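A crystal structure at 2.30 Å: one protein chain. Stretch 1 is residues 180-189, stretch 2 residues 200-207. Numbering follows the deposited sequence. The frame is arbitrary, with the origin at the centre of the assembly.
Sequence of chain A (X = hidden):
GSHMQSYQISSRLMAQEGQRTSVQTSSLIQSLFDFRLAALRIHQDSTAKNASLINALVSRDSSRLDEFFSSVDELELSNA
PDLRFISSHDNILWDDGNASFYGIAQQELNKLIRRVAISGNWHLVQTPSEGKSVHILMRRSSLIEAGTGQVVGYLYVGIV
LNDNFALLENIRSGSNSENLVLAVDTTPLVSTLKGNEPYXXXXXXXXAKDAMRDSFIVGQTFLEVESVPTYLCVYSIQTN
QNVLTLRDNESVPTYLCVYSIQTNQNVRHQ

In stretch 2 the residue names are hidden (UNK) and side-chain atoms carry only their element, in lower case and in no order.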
ATOM      1  N   LEU A 180      -8.845 -15.419  -0.065  1.00 27.87           N
ATOM      2  CA  LEU A 180      -7.453 -15.073   0.175  1.00 28.31           C
ATOM      3  C   LEU A 180      -7.278 -14.523   1.584  1.00 26.70           C
ATOM      4  O   LEU A 180      -8.205 -13.969   2.184  1.00 27.18           O
ATOM      5  CB  LEU A 180      -6.960 -14.020  -0.825  1.00 27.09           C
ATOM      6  CG  LEU A 180      -6.926 -14.317  -2.324  1.00 26.51           C
ATOM      7  CD1 LEU A 180      -6.496 -13.032  -3.034  1.00 25.88           C
ATOM      8  CD2 LEU A 180      -5.965 -15.467  -2.650  1.00 23.49           C
ATOM      9  N   VAL A 181      -6.071 -14.685   2.106  1.00 28.01           N
ATOM     10  CA  VAL A 181      -5.719 -14.174   3.422  1.00 27.14           C
ATOM     11  C   VAL A 181      -4.322 -13.572   3.312  1.00 27.92           C
ATOM     12  O   VAL A 181      -3.368 -14.264   2.934  1.00 26.79           O
ATOM     13  CB  VAL A 181      -5.656 -15.289   4.489  1.00 27.06           C
ATOM     14  CG1 VAL A 181      -5.266 -14.669   5.823  1.00 27.61           C
ATOM     15  CG2 VAL A 181      -6.997 -16.022   4.589  1.00 25.15           C
ATOM     16  N   LEU A 182      -4.199 -12.287   3.615  1.00 28.13           N
ATOM     17  CA  LEU A 182      -2.901 -11.639   3.565  1.00 29.00           C
ATOM     18  C   LEU A 182      -2.395 -11.652   4.995  1.00 29.32           C
ATOM     19  O   LEU A 182      -3.058 -11.158   5.907  1.00 27.75           O
ATOM     20  CB  LEU A 182      -3.012 -10.200   3.045  1.00 29.99           C
ATOM     21  CG  LEU A 182      -1.711  -9.378   3.052  1.00 29.39           C
ATOM     22  CD1 LEU A 182      -0.649 -10.091   2.224  1.00 29.33           C
ATOM     23  CD2 LEU A 182      -1.969  -7.985   2.490  1.00 29.02           C
ATOM     24  N   ALA A 183      -1.220 -12.230   5.194  1.00 31.88           N
ATOM     25  CA  ALA A 183      -0.678 -12.316   6.538  1.00 34.39           C
ATOM     26  C   ALA A 183       0.818 -12.081   6.622  1.00 35.46           C
ATOM     27  O   ALA A 183       1.524 -12.094   5.616  1.00 34.51           O
ATOM     28  CB  ALA A 183      -1.011 -13.682   7.132  1.00 33.30           C
ATOM     29  N   VAL A 184       1.269 -11.867   7.854  1.00 37.23           N
ATOM     30  CA  VAL A 184       2.672 -11.672   8.180  1.00 40.78           C
ATOM     31  C   VAL A 184       2.962 -12.765   9.199  1.00 41.88           C
ATOM     32  O   VAL A 184       2.546 -12.670  10.352  1.00 40.49           O
ATOM     33  CB  VAL A 184       2.933 -10.292   8.842  1.00 40.97           C
ATOM     34  CG1 VAL A 184       4.390 -10.197   9.276  1.00 41.82           C
ATOM     35  CG2 VAL A 184       2.594  -9.164   7.876  1.00 39.13           C
ATOM     36  N   ASP A 185       3.654 -13.810   8.764  1.00 47.18           N
ATOM     37  CA  ASP A 185       3.989 -14.935   9.633  1.00 51.59           C
ATOM     38  C   ASP A 185       2.719 -15.732   9.952  1.00 53.17           C
ATOM     39  O   ASP A 185       2.234 -16.516   9.134  1.00 53.42           O
ATOM     40  CB  ASP A 185       4.641 -14.418  10.924  1.00 55.08           C
ATOM     41  CG  ASP A 185       5.097 -15.538  11.850  1.00 59.76           C
ATOM     42  OD1 ASP A 185       5.159 -16.709  11.413  1.00 61.83           O
ATOM     43  OD2 ASP A 185       5.409 -15.241  13.024  1.00 61.33           O
ATOM     44  N   THR A 186       2.166 -15.523  11.135  1.00 54.00           N
ATOM     45  CA  THR A 186       0.961 -16.242  11.514  1.00 54.06           C
ATOM     46  C   THR A 186      -0.175 -15.260  11.760  1.00 52.69           C
ATOM     47  O   THR A 186      -1.325 -15.657  11.948  1.00 54.44           O
ATOM     48  CB  THR A 186       1.238 -17.106  12.769  1.00 55.09           C
ATOM     49  OG1 THR A 186       1.187 -18.487  12.392  1.00 57.96           O
ATOM     50  CG2 THR A 186       0.239 -16.819  13.903  1.00 55.03           C
ATOM     51  N   THR A 187       0.157 -13.974  11.723  1.00 48.49           N
ATOM     52  CA  THR A 187      -0.813 -12.922  11.957  1.00 45.22           C
ATOM     53  C   THR A 187      -1.439 -12.387  10.672  1.00 43.07           C
ATOM     54  O   THR A 187      -0.750 -11.891   9.777  1.00 43.24           O
ATOM     55  CB  THR A 187      -0.161 -11.770  12.711  1.00 44.92           C
ATOM     56  OG1 THR A 187       0.486 -12.288  13.877  1.00 46.10           O
ATOM     57  CG2 THR A 187      -1.203 -10.749  13.124  1.00 44.47           C
ATOM     58  N   PRO A 188      -2.764 -12.483  10.569  1.00 40.71           N
ATOM     59  CA  PRO A 188      -3.480 -12.005   9.385  1.00 38.53           C
ATOM     60  C   PRO A 188      -3.600 -10.481   9.346  1.00 34.63           C
ATOM     61  O   PRO A 188      -3.896  -9.852  10.364  1.00 33.35           O
ATOM     62  CB  PRO A 188      -4.857 -12.665   9.516  1.00 37.53           C
ATOM     63  CG  PRO A 188      -4.613 -13.824  10.439  1.00 40.96           C
ATOM     64  CD  PRO A 188      -3.662 -13.261  11.436  1.00 40.09           C
ATOM     65  N   LEU A 189      -3.368  -9.894   8.174  1.00 32.33           N
ATOM     66  CA  LEU A 189      -3.524  -8.455   8.007  1.00 29.89           C
ATOM     67  C   LEU A 189      -4.950  -8.196   7.523  1.00 28.14           C
ATOM     68  O   LEU A 189      -5.662  -7.352   8.053  1.00 28.18           O
ATOM     69  CB  LEU A 189      -2.516  -7.914   6.996  1.00 29.85           C
ATOM     70  CG  LEU A 189      -1.069  -7.980   7.473  1.00 30.36           C
ATOM     71  CD1 LEU A 189      -0.167  -7.255   6.473  1.00 29.88           C
ATOM     72  CD2 LEU A 189      -0.964  -7.325   8.861  1.00 31.19           C
ATOM     73  N   UNK A 200     -11.882 -22.185   8.765  1.00 35.60           N
ATOM     74  CA  UNK A 200     -11.744 -20.917   9.476  1.00 36.51           C
ATOM     75  C   UNK A 200     -10.467 -20.158   9.092  1.00 35.67           C
ATOM     76  O   UNK A 200      -9.548 -20.721   8.493  1.00 35.52           O
ATOM     77  c   UNK A 200     -11.732 -21.162  10.984  1.00 34.86           C
ATOM     78  o   UNK A 200     -10.567 -21.874  11.356  1.00 37.04           O
ATOM     79  N   UNK A 201     -10.414 -18.880   9.449  1.00 35.83           N
ATOM     80  CA  UNK A 201      -9.240 -18.060   9.149  1.00 36.73           C
ATOM     81  C   UNK A 201      -8.026 -18.697   9.806  1.00 38.21           C
ATOM     82  O   UNK A 201      -6.951 -18.810   9.201  1.00 35.55           O
ATOM     83  c   UNK A 201      -8.565 -14.350  10.126  1.00 33.65           C
ATOM     84  c   UNK A 201      -9.427 -16.642   9.694  1.00 35.41           C
ATOM     85  c   UNK A 201      -7.744 -15.634   8.155  1.00 32.71           C
ATOM     86  c   UNK A 201      -8.207 -15.722   9.595  1.00 35.27           C
ATOM     87  N   UNK A 202      -8.226 -19.113  11.053  1.00 39.07           N
ATOM     88  CA  UNK A 202      -7.202 -19.758  11.860  1.00 42.00           C
ATOM     89  C   UNK A 202      -6.598 -20.968  11.144  1.00 42.85           C
ATOM     90  O   UNK A 202      -5.379 -21.150  11.125  1.00 42.63           O
ATOM     91  c   UNK A 202      -6.805 -20.672  14.188  1.00 51.47           C
ATOM     92  o   UNK A 202      -6.105 -21.671  13.900  1.00 53.66           O
ATOM     93  c   UNK A 202      -7.826 -20.183  13.187  1.00 46.71           C
ATOM     94  o   UNK A 202      -6.712 -20.052  15.269  1.00 53.36           O
ATOM     95  N   UNK A 203      -7.457 -21.797  10.554  1.00 43.44           N
ATOM     96  CA  UNK A 203      -7.013 -22.981   9.820  1.00 43.18           C
ATOM     97  C   UNK A 203      -6.179 -22.574   8.605  1.00 44.18           C
ATOM     98  O   UNK A 203      -5.094 -23.099   8.371  1.00 44.70           O
ATOM     99  c   UNK A 203      -7.246 -26.332   5.984  1.00 40.73           C
ATOM    100  c   UNK A 203      -8.368 -24.414   6.897  1.00 42.12           C
ATOM    101  c   UNK A 203      -6.771 -26.656   7.257  1.00 40.85           C
ATOM    102  c   UNK A 203      -8.043 -25.220   5.798  1.00 39.65           C
ATOM    103  o   UNK A 203      -6.910 -27.110   4.897  1.00 39.80           O
ATOM    104  c   UNK A 203      -7.903 -24.709   8.181  1.00 41.91           C
ATOM    105  c   UNK A 203      -7.098 -25.845   8.347  1.00 40.06           C
ATOM    106  c   UNK A 203      -8.219 -23.792   9.345  1.00 40.98           C
ATOM    107  N   UNK A 204      -6.722 -21.651   7.822  1.00 43.64           N
ATOM    108  CA  UNK A 204      -6.046 -21.145   6.644  1.00 42.91           C
ATOM    109  C   UNK A 204      -4.653 -20.595   6.985  1.00 44.57           C
ATOM    110  O   UNK A 204      -3.694 -20.920   6.288  1.00 43.09           O
ATOM    111  c   UNK A 204      -8.265 -20.534   5.654  1.00 41.45           C
ATOM    112  c   UNK A 204      -6.154 -19.535   4.742  1.00 41.57           C
ATOM    113  c   UNK A 204      -6.864 -20.030   5.983  1.00 41.68           C
ATOM    114  N   UNK A 205      -4.509 -19.782   8.039  1.00 45.55           N
ATOM    115  CA  UNK A 205      -3.162 -19.267   8.318  1.00 49.16           C
ATOM    116  C   UNK A 205      -2.192 -20.291   8.854  1.00 51.83           C
ATOM    117  O   UNK A 205      -1.012 -20.229   8.522  1.00 53.15           O
ATOM    118  c   UNK A 205      -3.614 -16.794   8.627  1.00 47.94           C
ATOM    119  c   UNK A 205      -3.064 -18.030   9.291  1.00 47.31           C
ATOM    120  c   UNK A 205      -3.713 -18.310  10.616  1.00 45.95           C
ATOM    121  N   UNK A 206      -2.639 -21.226   9.681  1.00 51.88           N
ATOM    122  CA  UNK A 206      -1.668 -22.190  10.170  1.00 51.52           C
ATOM    123  C   UNK A 206      -1.644 -23.434   9.312  1.00 51.81           C
ATOM    124  O   UNK A 206      -1.135 -24.461   9.735  1.00 50.91           O
ATOM    125  n   UNK A 206      -3.167 -20.771  12.865  1.00 55.27           N
ATOM    126  n   UNK A 206      -1.630 -19.843  14.033  1.00 56.14           N
ATOM    127  c   UNK A 206      -1.027 -20.835  13.293  1.00 54.83           C
ATOM    128  c   UNK A 206      -2.920 -19.827  13.755  1.00 55.49           C
ATOM    129  c   UNK A 206      -1.946 -22.583  11.611  1.00 51.19           C
ATOM    130  c   UNK A 206      -1.996 -21.429  12.557  1.00 52.86           C
ATOM    131  N   UNK A 207      -2.182 -23.347   8.104  1.00 53.16           N
ATOM    132  CA  UNK A 207      -2.213 -24.504   7.219  1.00 56.72           C
ATOM    133  C   UNK A 207      -0.874 -24.763   6.542  1.00 60.10           C
ATOM    134  O   UNK A 207      -0.024 -23.871   6.458  1.00 61.28           O
ATOM    135  o   UNK A 207      -3.058 -23.136   5.404  1.00 57.19           O
ATOM    136  c   UNK A 207      -3.287 -24.319   6.150  1.00 56.66           C
TER

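Position 200 carries one carbon and then one oxygen. The side chain lies far from stretch 1. Its oxygen accepts a hydrogen bond from the backbone N of residue 203, at 3.2 Å, which caps the start of the helix. A single carbon bearing a hydroxyl makes this S200.

Position 201 has four carbons and no other element, forked at the second. One tip carbon lies 3.5 Å from V181 CG1. The other is 4.0 Å from P188 CG. The fork one carbon beyond CB identifies L201. Its CA-to-CB bond points sideways, but the end of the side chain comes nearer to stretch 1.

Position 202 has two carbons, the second carrying two oxygens. It points away from stretch 1 and touches nothing there. The short carboxylate is D202.

Position 203 has one carbon, then a ring of six carbons bearing one oxygen. It is out of reach of stretch 1. The phenol ring is Y203.

Position 204 has three carbons, with the fork at CB. One tip carbon is 3.6 Å from V181 CG2. Branching at CB with no oxygen gives V204.

Position 205 has the same three-carbon fork and points toward stretch 1. One tip carbon lies 3.6 Å from P188 CG, 3.9 Å from V181 CG1 and 4.3 Å from A183 CB. The other is 3.8 Å from T186 O. This is V205, the residue of stretch 2 most covered by stretch 1.

Position 206 has one carbon and a five-membered ring of three carbons and two nitrogens. A ring carbon lies 3.4 Å from T186 OG1, which approaches the ring obliquely. The ring is that of H206. Its ND1 donates to D202 O at 2.8 Å, tying the ring back to the helix, and weakly to D202 OD1 at 3.2 Å.

Position 207 has one carbon and one oxygen, out of reach of stretch 1. The oxygen donates a very short hydrogen bond, 2.5 Å, to V204 O. This is S207, just past the helix.

The contact is mainly apolar packing, and no hydrogen bond crosses it. The helix lies against a strand that folds back through a type II' turn from V184 to T187. V181 and A183 point toward the helix, while L180 and L182 point away. P188, on the returning segment, also points toward the helix. V181 and P188 both reach L201 and V205, one helical turn apart, and V181 also meets V204. T186 also takes part, through its O against V205 and its OG1 beside the H206 ring.

Stretch 2, residues 200-207: SLDYVVHS
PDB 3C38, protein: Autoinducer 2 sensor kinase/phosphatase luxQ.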